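Local coordinates for protein purine nucleoside phosphorylase (Thermus thermophilus, PDB 1ODK) that probably catalyses the reversible phosphorolysis of purine nucleosides, releasing the free base and ribose 1-phosphate, as a hexameric phosphorylase, at residues 219-222 with 223-227. Sequence-based numbering, arbitrary orientation.
Sequences EGVR and RMVEV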
loop_
_atom_site.group_PDB
_atom_site.type_symbol
_atom_site.label_atom_id
_atom_site.label_comp_id
_atom_site.label_asym_id
_atom_site.label_seq_id
_atom_site.Cartn_x
_atom_site.Cartn_y
_atom_site.Cartn_z
ATOM N N GLU B 219 -3.232 -30.394 -28.750
ATOM C CA GLU B 219 -2.040 -31.230 -28.640
ATOM C C GLU B 219 -1.214 -30.777 -27.431
ATOM O O GLU B 219 -0.639 -31.600 -26.714
ATOM C CB GLU B 219 -1.203 -31.150 -29.920
ATOM C CG GLU B 219 0.184 -31.776 -29.808
ATOM C CD GLU B 219 0.159 -33.257 -29.470
ATOM O OE1 GLU B 219 1.243 -33.814 -29.192
ATOM O OE2 GLU B 219 -0.931 -33.871 -29.485
ATOM N N GLY B 220 -1.164 -29.466 -27.209
ATOM C CA GLY B 220 -0.425 -28.941 -26.074
ATOM C C GLY B 220 -1.071 -29.435 -24.794
ATOM O O GLY B 220 -0.395 -29.810 -23.838
ATOM N N VAL B 221 -2.398 -29.434 -24.780
ATOM C CA VAL B 221 -3.150 -29.906 -23.624
ATOM C C VAL B 221 -2.883 -31.392 -23.368
ATOM O O VAL B 221 -2.714 -31.820 -22.223
ATOM C CB VAL B 221 -4.665 -29.700 -23.833
ATOM C CG1 VAL B 221 -5.452 -30.441 -22.752
ATOM C CG2 VAL B 221 -4.988 -28.202 -23.810
ATOM N N ARG B 222 -2.850 -32.184 -24.434
ATOM C CA ARG B 222 -2.602 -33.616 -24.279
ATOM C C ARG B 222 -1.220 -33.864 -23.677
ATOM O O ARG B 222 -1.067 -34.691 -22.778
ATOM C CB ARG B 222 -2.698 -34.333 -25.630
ATOM C CG ARG B 222 -2.620 -35.859 -25.520
ATOM C CD ARG B 222 -2.313 -36.495 -26.870
ATOM N NE ARG B 222 -0.970 -36.156 -27.337
ATOM C CZ ARG B 222 0.155 -36.587 -26.771
ATOM N NH1 ARG B 222 0.109 -37.383 -25.712
ATOM N NH2 ARG B 222 1.330 -36.213 -27.259
ATOM N N ARG B 223 -0.221 -33.143 -24.176
ATOM C CA ARG B 223 1.151 -33.292 -23.693
ATOM C C ARG B 223 1.263 -32.919 -22.220
ATOM O O ARG B 223 1.908 -33.611 -21.431
ATOM C CB ARG B 223 2.090 -32.403 -24.507
ATOM C CG ARG B 223 2.145 -32.733 -25.990
ATOM C CD ARG B 223 2.955 -31.688 -26.745
ATOM N NE ARG B 223 3.155 -32.062 -28.142
ATOM C CZ ARG B 223 3.864 -31.350 -29.009
ATOM N NH1 ARG B 223 4.443 -30.220 -28.624
ATOM N NH2 ARG B 223 3.998 -31.772 -30.261
ATOM N N MET B 224 0.634 -31.806 -21.861
ATOM C CA MET B 224 0.654 -31.324 -20.490
ATOM C C MET B 224 0.026 -32.324 -19.507
ATOM O O MET B 224 0.557 -32.557 -18.419
ATOM C CB MET B 224 -0.060 -29.968 -20.444
ATOM C CG MET B 224 -0.799 -29.654 -19.175
ATOM S SD MET B 224 -1.546 -28.032 -19.338
ATOM C CE MET B 224 -3.116 -28.412 -20.094
ATOM N N VAL B 225 -1.102 -32.917 -19.893
ATOM C CA VAL B 225 -1.787 -33.887 -19.039
ATOM C C VAL B 225 -0.960 -35.163 -18.863
ATOM O O VAL B 225 -0.874 -35.712 -17.762
ATOM C CB VAL B 225 -3.176 -34.250 -19.622
ATOM C CG1 VAL B 225 -3.820 -35.370 -18.804
ATOM C CG2 VAL B 225 -4.073 -33.010 -19.613
ATOM N N GLU B 226 -0.355 -35.634 -19.949
ATOM C CA GLU B 226 0.476 -36.832 -19.889
ATOM C C GLU B 226 1.637 -36.589 -18.922
ATOM O O GLU B 226 1.979 -37.455 -18.112
ATOM C CB GLU B 226 1.025 -37.169 -21.277
ATOM C CG GLU B 226 1.878 -38.430 -21.312
ATOM C CD GLU B 226 2.431 -38.729 -22.695
ATOM O OE1 GLU B 226 3.044 -39.805 -22.866
ATOM O OE2 GLU B 226 2.258 -37.892 -23.606
ATOM N N VAL B 227 2.247 -35.409 -19.010
ATOM C CA VAL B 227 3.358 -35.081 -18.121
ATOM C C VAL B 227 2.882 -35.069 -16.672
ATOM O O VAL B 227 3.522 -35.648 -15.792
ATOM C CB VAL B 227 3.972 -33.701 -18.461
ATOM C CG1 VAL B 227 4.940 -33.275 -17.367
ATOM C CG2 VAL B 227 4.710 -33.775 -19.795
#
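Glu219 and Arg223 meet one helical turn apart because Glu219 holds CG anti to its backbone N (chi1 169°) and then turns at chi2, while Arg223, with CG turned beside its own N (chi1 -61°), runs extended back along the helix. NE of Arg223 thus reaches OE1 of Glu219 at 2.8 Å, on the anti side of that oxygen but tilted out of the carboxylate plane, with carboxylate and guanidinium almost perpendicular (89°). Arg222 takes the Glu219 carboxylate side-on and from the syn side, again tilted out of its plane, NE bonding OE2 at 3.1 Å and NH2 bonding OE1, which therefore accepts from two arginines, both on the same face. The other end of the Arg222 guanidinium continues to Glu226, NH1 meeting OE2 at 3.1 Å from above the carboxylate plane. These i to i+3 and i to i+4 salt bridges form a network on one side of the C-terminal helix 214-233 of the phosphorylase fold, and Tyr146 OH joins it through hydrogen bonds with Arg222 NH2 and Glu226 OE2. A glutamine in place of Glu219 would probably leave two neighbouring guanidinium groups without their shared counter-charge. On the buried side, Val221 CG1 packs against Met224 CE (4.1 Å) and Val225 CG2, with Met224 resting on strand 195-205 and Val225 on helix 23-33.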